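Local coordinates for protein dTDP Sugar Isomerase (Desulfovibrio desulfuricans subsp. desulfuricans str. G20, PDB 3EJK) that probably catalyses the epimerization of dTDP-4-dehydro-6-deoxy-D-glucose at C3' and C5', giving dTDP-4-dehydro-L-rhamnose, at residues H40-D45 against A137-I142; M74-A79 against L116-Q121. One frame throughout, in Å; residues are numbered along the deposited sequence.

Contact 1. Residues H40-D45 against A137-I142; sequences HMLRLD and ANCTDI
Strand 40-43 runs nearly parallel to strand 137-140, at 8°, but their axes stay 8.9 Å apart, too far for backbone pairing; the side chains of Met41 and Leu42 bridge the gap to Ala137 and Cys139. Met41, a selenomethionine, spans most of it. Its CG is anti to the backbone N (chi1 -171°) and the side chain stays extended beyond it. The methyl CE ends against the backbone of the other strand, 3.6 Å from both Ala137 O and Cys139 N. It also lies 3.9 Å from Cys139 CB. Farther back in the same side chain, SE rests 4.0 Å from Ala137 CB. Leu42 adds one branch: CD2 sits 3.7 Å from Cys139 SG.

Met41 and Leu42 are consecutive, yet both point toward strand 137-140; the backbone turns at Met41, where psi is -65°. In this cupin-clan protein strand 38-43 lies at the dimer interface, where it pairs antiparallel with a strand of the second subunit and the sheet runs on across. Phe57 of the second subunit packs on Met41 and Ala137, and Ile55 of that subunit packs on Leu42. Just past the contact, Arg43 forms a side-on salt bridge with Asp45. Its NE lies 2.7 Å from Asp45 OD1, and its NH2 lies 2.9 Å from Asp45 OD2. Both carboxylate oxygens use their syn lone pairs, and Arg43 NH1 is hydrogen-bonded to His144 O of the second subunit.

Contact 2. Residues M74-A79 against L116-Q121; sequences MTQLFA and LRIPPQ
Gln76 and Ile118 face each other as an antiparallel hydrogen-bonded pair, with Gln76 N 3.0 Å from Ile118 O and Ile118 N 2.9 Å from Gln76 O. Phe78 and Leu116 form the next hydrogen-bonded pair, also joined by two backbone bonds. Leu77 and Arg117 lie between them as a non-hydrogen-bonded pair. Leu77 CD2 rests 3.7 Å from Arg117 CB on their face of the sheet.

The other face carries Gln76, Phe78, Leu116 and Ile118. Ile118 CD1 lies over one face of the Phe78 ring, 4.0 Å above its plane and offset toward the rim, in a CH-pi contact. Gln76 CB packs 3.8 Å from Ile118 CB. This side looks across the cupin beta-sandwich toward strand 123-128, where Tyr124 touches Gln76 and Ile118 and the Phe126 ring meets that of Phe78.

Beyond the ladder both segments leave the sheet, and Thr75 CG2 comes 3.4 Å from Ile118 O. Thr75 OG1, anti to the carbonyl carbon (chi1 -64°), lies beside Pro120 CD. A water accepts from Gln76 NE2 at 2.9 Å and lies 2.7 Å from Met74 O. Gln76 OE1 takes a hydrogen bond from Asn138 ND2. At the end of its extended side chain, Arg117 is hydrogen-bonded through NH1 to Gly22 O.

After strands 16-17 and 24-31 the chain reaches strand 38-43, the first half of contact 1. It then passes through strands 54-60 and 65-71 to strand 76-82, the first half of contact 2. After 36 residues, including strands 84-90 and 102-108 of the other sheet, strand 114-118 closes contact 2. Strand 123-128 follows, and strand 134-140 then closes contact 1. The smaller loop thus lies wholly within the larger one. Strand 76-82 pairs with strand 114-118 along one edge and strand 134-140 along the other, where a backbone hydrogen bond joins Ala79 and Ala137. Contact 2 pairs neighbouring strands; contact 1 brings strand 38-43 against strand 134-140.

Contact 1. Residues H40-D45 against A137-I142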
loop_
_atom_site.group_PDB
_atom_site.type_symbol
_atom_site.label_atom_id
_atom_site.label_comp_id
_atom_site.label_asym_id
_atom_site.label_seq_id
_atom_site.Cartn_x
_atom_site.Cartn_y
_atom_site.Cartn_z
ATOM N N HIS A 40 3.259 -4.229 -8.148
ATOM C CA HIS A 40 4.454 -4.280 -7.313
ATOM C C HIS A 40 4.798 -2.942 -6.703
ATOM O O HIS A 40 4.362 -1.888 -7.146
ATOM C CB HIS A 40 5.692 -4.791 -8.042
ATOM C CG HIS A 40 5.639 -6.250 -8.350
ATOM N ND1 HIS A 40 6.543 -6.870 -9.178
ATOM C CD2 HIS A 40 4.750 -7.200 -7.986
ATOM C CE1 HIS A 40 6.254 -8.156 -9.260
ATOM N NE2 HIS A 40 5.155 -8.379 -8.563
HETATM N N MSE A 41 5.596 -3.036 -5.658
HETATM C CA MSE A 41 6.146 -1.859 -5.012
HETATM C C MSE A 41 7.620 -2.036 -4.631
HETATM O O MSE A 41 8.513 -1.349 -5.158
HETATM C CB MSE A 41 5.345 -1.448 -3.780
HETATM C CG MSE A 41 5.826 -0.114 -3.292
HETATM SE SE MSE A 41 4.906 0.574 -1.754
HETATM C CE MSE A 41 5.869 2.323 -1.555
ATOM N N LEU A 42 7.864 -2.969 -3.719
ATOM C CA LEU A 42 9.224 -3.177 -3.226
ATOM C C LEU A 42 9.454 -4.560 -2.661
ATOM O O LEU A 42 8.584 -5.151 -2.026
ATOM C CB LEU A 42 9.498 -2.129 -2.131
ATOM C CG LEU A 42 10.900 -1.690 -1.736
ATOM C CD1 LEU A 42 11.675 -1.126 -2.937
ATOM C CD2 LEU A 42 10.734 -0.656 -0.605
ATOM N N ARG A 43 10.642 -5.062 -2.950
ATOM C CA ARG A 43 11.122 -6.335 -2.430
ATOM C C ARG A 43 12.422 -6.115 -1.678
ATOM O O ARG A 43 13.104 -5.103 -1.850
ATOM C CB ARG A 43 11.408 -7.339 -3.538
ATOM C CG ARG A 43 10.221 -7.996 -4.151
ATOM C CD ARG A 43 10.667 -8.613 -5.449
ATOM N NE ARG A 43 11.680 -9.657 -5.291
ATOM C CZ ARG A 43 11.400 -10.962 -5.329
ATOM N NH1 ARG A 43 10.155 -11.353 -5.502
ATOM N NH2 ARG A 43 12.351 -11.880 -5.195
ATOM N N LEU A 44 12.781 -7.134 -0.910
ATOM C CA LEU A 44 14.005 -7.119 -0.095
ATOM C C LEU A 44 15.251 -7.066 -0.963
ATOM O O LEU A 44 16.285 -6.537 -0.579
ATOM C CB LEU A 44 14.069 -8.360 0.806
ATOM C CG LEU A 44 15.379 -8.592 1.551
ATOM C CD1 LEU A 44 15.750 -7.408 2.433
ATOM C CD2 LEU A 44 15.267 -9.867 2.363
ATOM N N ASP A 45 15.127 -7.634 -2.137
ATOM C CA ASP A 45 16.237 -7.695 -3.080
ATOM C C ASP A 45 16.131 -6.611 -4.134
ATOM O O ASP A 45 16.974 -6.496 -5.005
ATOM C CB ASP A 45 16.367 -9.085 -3.701
ATOM C CG ASP A 45 15.046 -9.645 -4.182
ATOM O OD1 ASP A 45 14.090 -8.864 -4.361
ATOM O OD2 ASP A 45 14.966 -10.874 -4.362
ATOM N N ALA A 137 1.175 5.371 -1.392
ATOM C CA ALA A 137 1.823 4.441 -0.486
ATOM C C ALA A 137 3.247 4.907 -0.294
ATOM O O ALA A 137 3.907 5.367 -1.221
ATOM C CB ALA A 137 1.784 3.007 -1.028
ATOM N N ASN A 138 3.715 4.799 0.936
ATOM C CA ASN A 138 5.079 5.199 1.254
ATOM C C ASN A 138 5.765 4.150 2.107
ATOM O O ASN A 138 5.258 3.760 3.141
ATOM C CB ASN A 138 5.079 6.550 1.981
ATOM C CG ASN A 138 6.459 7.159 2.082
ATOM O OD1 ASN A 138 7.413 6.636 1.521
ATOM N ND2 ASN A 138 6.572 8.275 2.804
ATOM N N CYS A 139 6.893 3.663 1.626
ATOM C CA CYS A 139 7.690 2.719 2.372
ATOM C C CYS A 139 8.965 3.468 2.751
ATOM O O CYS A 139 9.836 3.721 1.910
ATOM C CB CYS A 139 8.021 1.481 1.544
ATOM S SG CYS A 139 8.893 0.186 2.489
ATOM N N THR A 140 9.047 3.820 4.028
ATOM C CA THR A 140 10.155 4.607 4.530
ATOM C C THR A 140 11.176 3.715 5.214
ATOM O O THR A 140 10.882 2.593 5.660
ATOM C CB THR A 140 9.656 5.679 5.480
ATOM O OG1 THR A 140 9.148 5.043 6.644
ATOM C CG2 THR A 140 8.570 6.472 4.830
ATOM N N ASP A 141 12.377 4.253 5.290
ATOM C CA ASP A 141 13.540 3.504 5.784
ATOM C C ASP A 141 13.674 3.603 7.278
ATOM O O ASP A 141 14.365 2.811 7.904
ATOM C CB ASP A 141 14.833 3.909 5.072
ATOM C CG ASP A 141 15.203 5.355 5.269
ATOM O OD1 ASP A 141 14.323 6.203 5.518
ATOM O OD2 ASP A 141 16.398 5.645 5.136
ATOM N N ILE A 142 13.014 4.597 7.837
ATOM C CA ILE A 142 12.921 4.715 9.291
ATOM C C ILE A 142 11.492 5.055 9.677
ATOM O O ILE A 142 10.780 5.715 8.930
ATOM C CB ILE A 142 13.891 5.746 9.916
ATOM C CG1 ILE A 142 13.630 7.140 9.389
ATOM C CG2 ILE A 142 15.329 5.354 9.631
ATOM C CD1 ILE A 142 14.541 8.194 10.040
#

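Contact 2. Residues M74-A79 against L116-Q121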
loop_
_atom_site.group_PDB
_atom_site.type_symbol
_atom_site.label_atom_id
_atom_site.label_comp_id
_atom_site.label_asym_id
_atom_site.label_seq_id
_atom_site.Cartn_x
_atom_site.Cartn_y
_atom_site.Cartn_z
HETATM N N MSE A 74 15.258 10.666 7.017
HETATM C CA MSE A 74 14.406 9.720 6.314
HETATM C C MSE A 74 14.338 9.913 4.805
HETATM O O MSE A 74 14.309 11.040 4.302
HETATM C CB MSE A 74 12.978 9.786 6.885
HETATM C CG MSE A 74 12.071 8.704 6.400
HETATM SE SE MSE A 74 10.199 9.006 6.901
HETATM C CE MSE A 74 10.384 9.028 8.810
ATOM N N THR A 75 14.308 8.773 4.113
ATOM C CA THR A 75 14.082 8.713 2.667
ATOM C C THR A 75 12.681 8.170 2.406
ATOM O O THR A 75 12.243 7.219 3.053
ATOM C CB THR A 75 15.095 7.785 1.973
ATOM O OG1 THR A 75 16.392 8.330 2.126
ATOM C CG2 THR A 75 14.793 7.595 0.482
ATOM N N GLN A 76 12.009 8.765 1.423
ATOM C CA GLN A 76 10.658 8.353 1.037
ATOM C C GLN A 76 10.715 7.517 -0.232
ATOM O O GLN A 76 11.569 7.726 -1.102
ATOM C CB GLN A 76 9.749 9.564 0.751
ATOM C CG GLN A 76 9.925 10.778 1.660
ATOM C CD GLN A 76 9.840 10.475 3.141
ATOM O OE1 GLN A 76 8.976 9.715 3.594
ATOM N NE2 GLN A 76 10.704 11.134 3.924
ATOM N N LEU A 77 9.818 6.533 -0.283
ATOM C CA LEU A 77 9.602 5.686 -1.477
ATOM C C LEU A 77 8.093 5.621 -1.724
ATOM O O LEU A 77 7.362 4.848 -1.103
ATOM C CB LEU A 77 10.207 4.285 -1.359
ATOM C CG LEU A 77 11.733 4.206 -1.343
ATOM C CD1 LEU A 77 12.176 2.770 -1.093
ATOM C CD2 LEU A 77 12.301 4.730 -2.623
ATOM N N PHE A 78 7.668 6.497 -2.628
ATOM C CA PHE A 78 6.268 6.682 -3.018
ATOM C C PHE A 78 5.850 5.810 -4.180
ATOM O O PHE A 78 6.541 5.708 -5.194
ATOM C CB PHE A 78 6.014 8.119 -3.515
ATOM C CG PHE A 78 5.785 9.151 -2.439
ATOM C CD1 PHE A 78 6.125 8.934 -1.131
ATOM C CD2 PHE A 78 5.282 10.404 -2.800
ATOM C CE1 PHE A 78 5.916 9.917 -0.164
ATOM C CE2 PHE A 78 5.093 11.407 -1.839
ATOM C CZ PHE A 78 5.423 11.148 -0.517
ATOM N N ALA A 79 4.669 5.232 -4.016
ATOM C CA ALA A 79 3.960 4.560 -5.118
ATOM C C ALA A 79 2.509 4.991 -5.020
ATOM O O ALA A 79 2.028 5.286 -3.940
ATOM C CB ALA A 79 4.109 3.036 -5.113
ATOM N N LEU A 116 9.013 6.572 -6.725
ATOM C CA LEU A 116 9.720 7.851 -6.559
ATOM C C LEU A 116 10.484 7.856 -5.241
ATOM O O LEU A 116 9.916 7.710 -4.175
ATOM C CB LEU A 116 8.717 9.008 -6.553
ATOM C CG LEU A 116 9.237 10.390 -6.158
ATOM C CD1 LEU A 116 10.298 10.802 -7.189
ATOM C CD2 LEU A 116 8.103 11.431 -6.024
ATOM N N ARG A 117 11.795 8.005 -5.357
ATOM C CA ARG A 117 12.682 8.101 -4.206
ATOM C C ARG A 117 12.896 9.568 -3.881
ATOM O O ARG A 117 13.289 10.348 -4.747
ATOM C CB ARG A 117 14.031 7.428 -4.524
ATOM C CG ARG A 117 15.033 7.547 -3.404
ATOM C CD ARG A 117 16.414 7.064 -3.841
ATOM N NE ARG A 117 17.287 7.000 -2.683
ATOM C CZ ARG A 117 18.205 7.909 -2.374
ATOM N NH1 ARG A 117 18.422 8.943 -3.167
ATOM N NH2 ARG A 117 18.931 7.752 -1.274
ATOM N N ILE A 118 12.596 9.950 -2.640
ATOM C CA ILE A 118 12.790 11.344 -2.208
ATOM C C ILE A 118 13.869 11.333 -1.131
ATOM O O ILE A 118 13.658 10.797 -0.040
ATOM C CB ILE A 118 11.507 11.973 -1.640
ATOM C CG1 ILE A 118 10.385 11.930 -2.677
ATOM C CG2 ILE A 118 11.769 13.471 -1.201
ATOM C CD1 ILE A 118 9.036 12.398 -2.135
ATOM N N PRO A 119 15.038 11.929 -1.414
ATOM C CA PRO A 119 16.053 11.791 -0.370
ATOM C C PRO A 119 15.854 12.742 0.808
ATOM O O PRO A 119 15.007 13.631 0.751
ATOM C CB PRO A 119 17.371 12.083 -1.106
ATOM C CG PRO A 119 17.007 12.750 -2.369
ATOM C CD PRO A 119 15.541 12.602 -2.623
ATOM N N PRO A 120 16.576 12.519 1.908
ATOM C CA PRO A 120 16.377 13.477 2.987
ATOM C C PRO A 120 16.766 14.904 2.659
ATOM O O PRO A 120 17.568 15.185 1.755
ATOM C CB PRO A 120 17.261 12.946 4.130
ATOM C CG PRO A 120 18.134 11.938 3.564
ATOM C CD PRO A 120 17.601 11.512 2.220
ATOM N N GLN A 121 16.099 15.768 3.399
ATOM C CA GLN A 121 16.303 17.197 3.393
ATOM C C GLN A 121 15.874 17.866 2.095
ATOM O O GLN A 121 16.264 18.993 1.783
ATOM C CB GLN A 121 17.732 17.525 3.832
ATOM C CG GLN A 121 17.963 17.122 5.299
ATOM C CD GLN A 121 19.373 17.373 5.804
ATOM O OE1 GLN A 121 20.142 18.113 5.202
ATOM N NE2 GLN A 121 19.708 16.764 6.941
HETATM O O HOH W 1 12.888 12.373 2.443
#